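Local coordinates for DUF2235 domain-containing protein (PDB 4O5P) that probably hydrolyses membrane phospholipids as Tle1, a type VI secretion effector of Pseudomonas aeruginosa, at residues 276-280 with 410-414; 326-332 with 367-373. The contacts are given in a common frame with arbitrary orientation. Residues are numbered along the deposited sequence.

Contact 1 of 2, residues 276-280 with 410-414; sequences FLGLF and MYAEA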
ATOM      1  N   PHE A 276       7.694 -12.232  12.478  1.00 16.55           N
ATOM      2  CA  PHE A 276       6.313 -11.803  12.232  1.00 17.51           C
ATOM      3  C   PHE A 276       6.205 -10.767  11.102  1.00 19.64           C
ATOM      4  O   PHE A 276       6.902  -9.758  11.102  1.00 17.68           O
ATOM      5  CB  PHE A 276       5.695 -11.232  13.517  1.00 18.86           C
ATOM      6  CG  PHE A 276       4.225 -10.878  13.388  1.00 22.02           C
ATOM      7  CD1 PHE A 276       3.241 -11.844  13.601  1.00 21.41           C
ATOM      8  CD2 PHE A 276       3.833  -9.587  13.047  1.00 18.43           C
ATOM      9  CE1 PHE A 276       1.882 -11.524  13.478  1.00 20.82           C
ATOM     10  CE2 PHE A 276       2.491  -9.256  12.916  1.00 17.07           C
ATOM     11  CZ  PHE A 276       1.513 -10.221  13.135  1.00 19.76           C
ATOM     12  N   LEU A 277       5.326 -11.034  10.143  1.00 17.43           N
ATOM     13  CA  LEU A 277       5.058 -10.098   9.063  1.00 17.80           C
ATOM     14  C   LEU A 277       3.565  -9.735   9.136  1.00 15.02           C
ATOM     15  O   LEU A 277       2.695 -10.585   8.900  1.00 16.79           O
ATOM     16  CB  LEU A 277       5.402 -10.754   7.720  1.00 14.65           C
ATOM     17  CG  LEU A 277       5.235  -9.978   6.416  1.00 15.51           C
ATOM     18  CD1 LEU A 277       6.189  -8.772   6.388  1.00 13.57           C
ATOM     19  CD2 LEU A 277       5.505 -10.927   5.254  1.00 15.90           C
ATOM     20  N   GLY A 278       3.268  -8.500   9.526  1.00 15.21           N
ATOM     21  CA  GLY A 278       1.878  -8.084   9.690  1.00 17.16           C
ATOM     22  C   GLY A 278       1.478  -7.073   8.633  1.00 15.18           C
ATOM     23  O   GLY A 278       2.053  -5.987   8.562  1.00 13.48           O
ATOM     24  N   LEU A 279       0.470  -7.417   7.836  1.00 14.83           N
ATOM     25  CA  LEU A 279       0.096  -6.617   6.678  1.00 14.62           C
ATOM     26  C   LEU A 279      -1.374  -6.179   6.689  1.00 13.52           C
ATOM     27  O   LEU A 279      -2.280  -6.966   6.985  1.00 13.12           O
ATOM     28  CB  LEU A 279       0.364  -7.397   5.397  1.00 13.93           C
ATOM     29  CG  LEU A 279       1.704  -8.105   5.277  1.00 15.73           C
ATOM     30  CD1 LEU A 279       1.643  -9.045   4.081  1.00 15.53           C
ATOM     31  CD2 LEU A 279       2.827  -7.090   5.152  1.00 12.64           C
ATOM     32  N   PHE A 280      -1.601  -4.908   6.380  1.00 14.34           N
ATOM     33  CA  PHE A 280      -2.951  -4.383   6.256  1.00 15.65           C
ATOM     34  C   PHE A 280      -3.180  -4.088   4.777  1.00 13.12           C
ATOM     35  O   PHE A 280      -2.501  -3.203   4.227  1.00 13.11           O
ATOM     36  CB  PHE A 280      -3.089  -3.059   7.022  1.00 14.08           C
ATOM     37  CG  PHE A 280      -2.900  -3.166   8.516  1.00 15.20           C
ATOM     38  CD1 PHE A 280      -3.999  -3.368   9.350  1.00 15.56           C
ATOM     39  CD2 PHE A 280      -1.646  -3.003   9.092  1.00 13.34           C
ATOM     40  CE1 PHE A 280      -3.853  -3.435  10.722  1.00 15.28           C
ATOM     41  CE2 PHE A 280      -1.488  -3.063  10.477  1.00 17.43           C
ATOM     42  CZ  PHE A 280      -2.592  -3.284  11.296  1.00 16.05           C
HETATM   43  N   MSE A 410      -4.077  -6.906  15.178  1.00 16.72           N
HETATM   44  CA  MSE A 410      -2.741  -7.078  14.647  1.00 17.38           C
HETATM   45  C   MSE A 410      -1.830  -7.120  15.848  1.00 20.21           C
HETATM   46  O   MSE A 410      -0.922  -7.967  15.936  1.00 18.97           O
HETATM   47  CB  MSE A 410      -2.354  -5.928  13.694  1.00 14.59           C
HETATM   48  CG  MSE A 410      -0.989  -6.156  13.045  1.00 11.95           C
HETATM   49 SE   MSE A 410      -1.034  -7.674  11.814  1.00 22.33          SE
HETATM   50  CE  MSE A 410      -1.753  -6.718  10.290  1.00 13.50           C
ATOM     51  N   TYR A 411      -2.145  -6.259  16.818  1.00 19.98           N
ATOM     52  CA  TYR A 411      -1.337  -6.168  18.013  1.00 18.16           C
ATOM     53  C   TYR A 411      -1.263  -7.545  18.649  1.00 21.52           C
ATOM     54  O   TYR A 411      -0.165  -8.054  18.942  1.00 22.46           O
ATOM     55  CB  TYR A 411      -1.949  -5.149  18.975  1.00 18.17           C
ATOM     56  CG  TYR A 411      -1.249  -5.068  20.302  1.00 21.29           C
ATOM     57  CD1 TYR A 411      -0.184  -4.202  20.499  1.00 18.44           C
ATOM     58  CD2 TYR A 411      -1.667  -5.853  21.369  1.00 23.84           C
ATOM     59  CE1 TYR A 411       0.451  -4.129  21.741  1.00 25.47           C
ATOM     60  CE2 TYR A 411      -1.047  -5.791  22.588  1.00 20.83           C
ATOM     61  CZ  TYR A 411       0.007  -4.938  22.778  1.00 29.02           C
ATOM     62  OH  TYR A 411       0.610  -4.908  24.021  1.00 25.79           O
ATOM     63  N   ALA A 412      -2.426  -8.183  18.794  1.00 20.33           N
ATOM     64  CA  ALA A 412      -2.483  -9.431  19.545  1.00 18.80           C
ATOM     65  C   ALA A 412      -1.648 -10.460  18.812  1.00 22.82           C
ATOM     66  O   ALA A 412      -0.853 -11.190  19.436  1.00 20.90           O
ATOM     67  CB  ALA A 412      -3.924  -9.909  19.711  1.00 19.11           C
ATOM     68  N   GLU A 413      -1.771 -10.471  17.481  1.00 20.23           N
ATOM     69  CA  GLU A 413      -1.073 -11.472  16.680  1.00 17.81           C
ATOM     70  C   GLU A 413       0.408 -11.262  16.893  1.00 22.53           C
ATOM     71  O   GLU A 413       1.138 -12.213  17.188  1.00 22.75           O
ATOM     72  CB  GLU A 413      -1.417 -11.341  15.185  1.00 18.73           C
ATOM     73  CG  GLU A 413      -2.887 -11.639  14.857  1.00 18.27           C
ATOM     74  CD  GLU A 413      -3.151 -13.117  14.743  1.00 24.10           C
ATOM     75  OE1 GLU A 413      -4.280 -13.478  14.333  1.00 23.03           O
ATOM     76  OE2 GLU A 413      -2.224 -13.920  15.045  1.00 19.67           O
ATOM     77  N   ALA A 414       0.824  -9.999  16.843  1.00 22.63           N
ATOM     78  CA  ALA A 414       2.237  -9.686  16.905  1.00 18.96           C
ATOM     79  C   ALA A 414       2.716 -10.052  18.303  1.00 23.48           C
ATOM     80  O   ALA A 414       3.792 -10.633  18.469  1.00 23.86           O
ATOM     81  CB  ALA A 414       2.473  -8.222  16.599  1.00 15.36           C
TER

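Contact 2 of 2, residues 326-332 with 367-373; sequences SFLKRCV and RKWTVEY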
ATOM      1  N   SER A 326      13.566 -22.191   8.809  1.00 33.43           N
ATOM      2  CA  SER A 326      12.599 -21.312   8.135  1.00 29.87           C
ATOM      3  C   SER A 326      12.983 -19.828   8.138  1.00 23.62           C
ATOM      4  O   SER A 326      13.537 -19.316   9.108  1.00 24.52           O
ATOM      5  CB  SER A 326      11.198 -21.485   8.745  1.00 28.80           C
ATOM      6  OG  SER A 326      10.793 -22.845   8.739  1.00 28.98           O
ATOM      7  N   PHE A 327      12.674 -19.150   7.041  1.00 22.24           N
ATOM      8  CA  PHE A 327      12.908 -17.717   6.934  1.00 20.13           C
ATOM      9  C   PHE A 327      11.759 -16.871   7.519  1.00 21.77           C
ATOM     10  O   PHE A 327      11.996 -15.873   8.220  1.00 18.57           O
ATOM     11  CB  PHE A 327      13.184 -17.350   5.480  1.00 22.95           C
ATOM     12  CG  PHE A 327      13.478 -15.897   5.272  1.00 22.38           C
ATOM     13  CD1 PHE A 327      14.659 -15.346   5.746  1.00 21.93           C
ATOM     14  CD2 PHE A 327      12.567 -15.079   4.612  1.00 21.39           C
ATOM     15  CE1 PHE A 327      14.934 -14.001   5.557  1.00 23.71           C
ATOM     16  CE2 PHE A 327      12.832 -13.726   4.427  1.00 23.38           C
ATOM     17  CZ  PHE A 327      14.015 -13.188   4.892  1.00 20.64           C
ATOM     18  N   LEU A 328      10.519 -17.286   7.258  1.00 17.03           N
ATOM     19  CA  LEU A 328       9.341 -16.546   7.727  1.00 19.57           C
ATOM     20  C   LEU A 328       8.528 -17.398   8.688  1.00 15.16           C
ATOM     21  O   LEU A 328       8.041 -18.465   8.306  1.00 21.25           O
ATOM     22  CB  LEU A 328       8.462 -16.126   6.536  1.00 16.30           C
ATOM     23  CG  LEU A 328       7.100 -15.503   6.853  1.00 16.53           C
ATOM     24  CD1 LEU A 328       7.314 -14.170   7.540  1.00 14.59           C
ATOM     25  CD2 LEU A 328       6.261 -15.318   5.557  1.00 23.39           C
ATOM     26  N   LYS A 329       8.360 -16.937   9.922  1.00 16.92           N
ATOM     27  CA  LYS A 329       7.678 -17.743  10.953  1.00 14.53           C
ATOM     28  C   LYS A 329       6.161 -17.543  11.018  1.00 19.35           C
ATOM     29  O   LYS A 329       5.441 -18.415  11.497  1.00 19.46           O
ATOM     30  CB  LYS A 329       8.249 -17.432  12.339  1.00 18.41           C
ATOM     31  CG  LYS A 329       9.765 -17.527  12.476  1.00 19.93           C
ATOM     32  CD  LYS A 329      10.321 -18.872  12.069  1.00 21.72           C
ATOM     33  CE  LYS A 329      11.861 -18.791  12.100  1.00 35.09           C
ATOM     34  NZ  LYS A 329      12.577 -20.108  11.932  1.00 35.67           N
ATOM     35  N   ARG A 330       5.679 -16.397  10.550  1.00 17.03           N
ATOM     36  CA  ARG A 330       4.284 -16.007  10.772  1.00 17.71           C
ATOM     37  C   ARG A 330       3.925 -14.765   9.950  1.00 20.51           C
ATOM     38  O   ARG A 330       4.600 -13.736  10.038  1.00 14.73           O
ATOM     39  CB  ARG A 330       4.052 -15.710  12.258  1.00 19.00           C
ATOM     40  CG  ARG A 330       2.626 -15.253  12.614  1.00 20.32           C
ATOM     41  CD  ARG A 330       1.608 -16.374  12.411  1.00 20.45           C
ATOM     42  NE  ARG A 330       0.278 -15.995  12.885  1.00 22.02           N
ATOM     43  CZ  ARG A 330      -0.840 -16.629  12.536  1.00 23.39           C
ATOM     44  NH1 ARG A 330      -0.784 -17.647  11.689  1.00 20.35           N
ATOM     45  NH2 ARG A 330      -2.008 -16.235  13.013  1.00 21.63           N
ATOM     46  N   CYS A 331       2.853 -14.862   9.167  1.00 15.72           N
ATOM     47  CA  CYS A 331       2.330 -13.698   8.461  1.00 15.07           C
ATOM     48  C   CYS A 331       0.819 -13.576   8.632  1.00 17.63           C
ATOM     49  O   CYS A 331       0.078 -14.539   8.408  1.00 16.35           O
ATOM     50  CB  CYS A 331       2.678 -13.747   6.973  1.00 16.34           C
ATOM     51  SG  CYS A 331       2.018 -12.331   6.018  1.00 20.01           S
ATOM     52  N   VAL A 332       0.371 -12.392   9.048  1.00 17.30           N
ATOM     53  CA  VAL A 332      -1.053 -12.108   9.184  1.00 15.34           C
ATOM     54  C   VAL A 332      -1.429 -10.967   8.226  1.00 16.86           C
ATOM     55  O   VAL A 332      -0.832  -9.901   8.287  1.00 13.72           O
ATOM     56  CB  VAL A 332      -1.395 -11.676  10.613  1.00 19.73           C
ATOM     57  CG1 VAL A 332      -2.832 -11.158  10.671  1.00 18.55           C
ATOM     58  CG2 VAL A 332      -1.162 -12.839  11.627  1.00 16.38           C
ATOM     59  N   ARG A 367       0.241 -20.463   2.190  1.00 20.24           N
ATOM     60  CA  ARG A 367       1.439 -21.028   2.807  1.00 22.07           C
ATOM     61  C   ARG A 367       1.308 -21.255   4.321  1.00 21.75           C
ATOM     62  O   ARG A 367       0.679 -20.455   5.011  1.00 16.88           O
ATOM     63  CB  ARG A 367       2.579 -20.049   2.540  1.00 18.53           C
ATOM     64  CG  ARG A 367       3.913 -20.593   2.868  1.00 28.49           C
ATOM     65  CD  ARG A 367       4.391 -20.010   4.180  1.00 25.11           C
ATOM     66  NE  ARG A 367       5.714 -19.476   4.019  1.00 27.32           N
ATOM     67  CZ  ARG A 367       6.582 -19.329   5.004  1.00 23.36           C
ATOM     68  NH1 ARG A 367       6.266 -19.685   6.246  1.00 23.54           N
ATOM     69  NH2 ARG A 367       7.762 -18.826   4.725  1.00 24.71           N
ATOM     70  N   LYS A 368       1.927 -22.322   4.842  1.00 22.97           N
ATOM     71  CA  LYS A 368       1.894 -22.611   6.283  1.00 20.12           C
ATOM     72  C   LYS A 368       2.196 -21.365   7.124  1.00 19.18           C
ATOM     73  O   LYS A 368       2.968 -20.502   6.711  1.00 21.02           O
ATOM     74  CB  LYS A 368       2.895 -23.730   6.651  1.00 21.93           C
ATOM     75  CG  LYS A 368       4.362 -23.411   6.339  1.00 22.89           C
ATOM     76  CD  LYS A 368       5.289 -24.561   6.756  1.00 25.19           C
ATOM     77  CE  LYS A 368       6.740 -24.268   6.393  1.00 28.14           C
ATOM     78  NZ  LYS A 368       7.662 -25.406   6.690  1.00 27.25           N
ATOM     79  N   TRP A 369       1.561 -21.251   8.283  1.00 18.38           N
ATOM     80  CA  TRP A 369       1.859 -20.168   9.225  1.00 21.52           C
ATOM     81  C   TRP A 369       1.492 -18.783   8.697  1.00 21.73           C
ATOM     82  O   TRP A 369       1.944 -17.782   9.261  1.00 19.54           O
ATOM     83  CB  TRP A 369       3.347 -20.152   9.618  1.00 20.85           C
ATOM     84  CG  TRP A 369       3.928 -21.492   9.979  1.00 21.91           C
ATOM     85  CD1 TRP A 369       3.262 -22.575  10.484  1.00 22.91           C
ATOM     86  CD2 TRP A 369       5.298 -21.891   9.845  1.00 23.04           C
ATOM     87  NE1 TRP A 369       4.145 -23.619  10.687  1.00 24.98           N
ATOM     88  CE2 TRP A 369       5.399 -23.220  10.305  1.00 26.19           C
ATOM     89  CE3 TRP A 369       6.455 -21.246   9.382  1.00 19.89           C
ATOM     90  CZ2 TRP A 369       6.612 -23.923  10.305  1.00 24.93           C
ATOM     91  CZ3 TRP A 369       7.650 -21.944   9.390  1.00 25.06           C
ATOM     92  CH2 TRP A 369       7.719 -23.267   9.849  1.00 22.01           C
ATOM     93  N   THR A 370       0.691 -18.720   7.631  1.00 15.70           N
ATOM     94  CA  THR A 370       0.203 -17.431   7.125  1.00 19.02           C
ATOM     95  C   THR A 370      -1.326 -17.434   7.030  1.00 19.53           C
ATOM     96  O   THR A 370      -1.920 -18.434   6.624  1.00 19.47           O
ATOM     97  CB  THR A 370       0.843 -17.063   5.769  1.00 14.93           C
ATOM     98  OG1 THR A 370       0.371 -17.943   4.739  1.00 19.47           O
ATOM     99  CG2 THR A 370       2.365 -17.180   5.862  1.00 19.47           C
ATOM    100  N   VAL A 371      -1.962 -16.326   7.403  1.00 16.82           N
ATOM    101  CA  VAL A 371      -3.424 -16.296   7.508  1.00 18.97           C
ATOM    102  C   VAL A 371      -3.930 -14.953   6.991  1.00 15.94           C
ATOM    103  O   VAL A 371      -3.234 -13.950   7.103  1.00 16.96           O
ATOM    104  CB  VAL A 371      -3.875 -16.604   8.977  1.00 20.74           C
ATOM    105  CG1 VAL A 371      -3.284 -15.598   9.954  1.00 20.41           C
ATOM    106  CG2 VAL A 371      -5.383 -16.662   9.108  1.00 19.94           C
ATOM    107  N   GLU A 372      -5.109 -14.954   6.373  1.00 16.40           N
ATOM    108  CA  GLU A 372      -5.682 -13.760   5.733  1.00 17.21           C
ATOM    109  C   GLU A 372      -7.110 -13.572   6.268  1.00 14.17           C
ATOM    110  O   GLU A 372      -7.947 -14.475   6.157  1.00 17.10           O
ATOM    111  CB  GLU A 372      -5.652 -13.932   4.196  1.00 20.22           C
ATOM    112  CG  GLU A 372      -6.181 -12.752   3.341  1.00 16.29           C
ATOM    113  CD  GLU A 372      -5.648 -12.799   1.912  1.00 13.12           C
ATOM    114  OE1 GLU A 372      -6.202 -13.535   1.061  1.00 14.15           O
ATOM    115  OE2 GLU A 372      -4.659 -12.104   1.614  1.00 15.96           O
ATOM    116  N   TYR A 373      -7.382 -12.421   6.879  1.00 15.14           N
ATOM    117  CA  TYR A 373      -8.690 -12.156   7.477  1.00 15.11           C
ATOM    118  C   TYR A 373      -9.435 -11.069   6.721  1.00 16.94           C
ATOM    119  O   TYR A 373      -8.861 -10.015   6.413  1.00 13.78           O
ATOM    120  CB  TYR A 373      -8.535 -11.720   8.930  1.00 16.28           C
ATOM    121  CG  TYR A 373      -8.185 -12.836   9.877  1.00 16.30           C
ATOM    122  CD1 TYR A 373      -9.149 -13.756  10.287  1.00 17.24           C
ATOM    123  CD2 TYR A 373      -6.893 -12.962  10.379  1.00 15.80           C
ATOM    124  CE1 TYR A 373      -8.827 -14.788  11.179  1.00 15.95           C
ATOM    125  CE2 TYR A 373      -6.571 -13.971  11.258  1.00 17.86           C
ATOM    126  CZ  TYR A 373      -7.534 -14.884  11.647  1.00 17.01           C
ATOM    127  OH  TYR A 373      -7.194 -15.884  12.526  1.00 18.18           O
TER
HETATM  128  O   HOH W   1      10.230 -24.627   7.201  1.00 31.62           O
HETATM  129  O   HOH W   2      -5.053 -16.036  13.622  1.00 21.89           O

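Contact 1 of 2, residues 276-280 with 410-414
A single residue, M410, modelled as selenomethionine in place of methionine, reaches both phenylalanines of strand 276-280. Its SE sits at the edge of the F276 ring, 5.1 Å from the centroid and 3.8 Å from F276 CZ, while its terminal methyl CE lies over the face of F280, 3.7 Å from that ring's centroid in a CH-pi contact. SE also lies 5.1 Å from the F280 centroid, obliquely, so both rings make Met-aromatic contacts with M410, whose long, flexible, unbranched side chain suits contact with two rings. Between the phenylalanines comes G278, whose CA is 3.6 Å from M410 SE. A side chain here would point at the helix, and an ideal CB would fall 2.8 Å from SE, so glycine is what lets the M410 side chain settle against the backbone; M410 CE likewise reaches L279 O at 3.4 Å. One helical turn on, A414 CA stands almost squarely over the F276 ring, 3.8 Å from its centroid, and the small alanine lets the helix come this close. E413 offers its CB to the ring (E413 CB to F276 CE1, 3.7 Å); its carboxylate turns away to H409 and to a salt bridge with R330. On the other side of the strand, L277 and L279 pack against helix 238-254. The two short segments run at 170°, axes 9.5 Å apart. A helix laid antiparallel on a strand of a mainly parallel sheet is characteristic of the layered alpha/beta-hydrolase fold, and F280 lies near what is probably the enzyme's Ser-His-Asp catalytic triad.

Contact 2 of 2, residues 326-332 with 367-373
Two neighbouring parallel strands of the central alpha/beta-hydrolase sheet begin their pairing here, and W369, V371 and L328 bury the largest areas in the contact. W369 occupies the third position of a type II turn from R367 to T370, closed by T370 N to R367 O at 3.1 Å. Its positive phi of 66° is usual at this turn position, though commonest for glycine, and the indole lies along the loop before the other strand: the ring edge meets S326 OG at CH2 (3.3 Å) and L328 O at CE3 (3.4 Å). The carbonyl W369 O opens the strand pairing by accepting C331 N at 3.1 Å. V371 continues it, V371 N donating to C331 O at 2.9 Å, so that C331 pairs with T370 and V332 with V371. The beta-branched V371 shares a sheet face with V332 (V371 CG1 to V332 CG2, 3.9 Å), and this face turns toward helix 403-416. V371 CG1 also packs against one face of the R330 guanidinium, 3.4 Å from R330 NH2, while that charge is met by E413 of the helix. C331 and T370 point to the opposite face (C331 CB to T370 CG2, 3.6 Å). L328 does double duty. Its side chain lies over a face of the R367 guanidinium, a planar group that can pack on an apolar chain while its edge stays polar; R367 forms a salt bridge with E311, whose carboxylate also receives L328 N. The same arginine holds the L328 backbone directly, R367 NH1 donating to L328 O at 3.0 Å.

From the N terminus the chain runs first through strand 276-280, then 326-332, then 367-373, and last through helical segment 410-414. Contact 2 therefore closes a short loop of 34 residues, containing strands but no helix, and is nested within the 129-residue loop closed by contact 1. Strands 270-280, 331-336 and 370-375 are successive parallel neighbours in one sheet: contact 2 joins the last two, and contact 1 lays helix 403-416 on the first. The contacts, with centres about 10 Å apart, meet through probable hydrogen bonds from L277 N to R330 O and from L279 N to V332 O, both 2.8 Å.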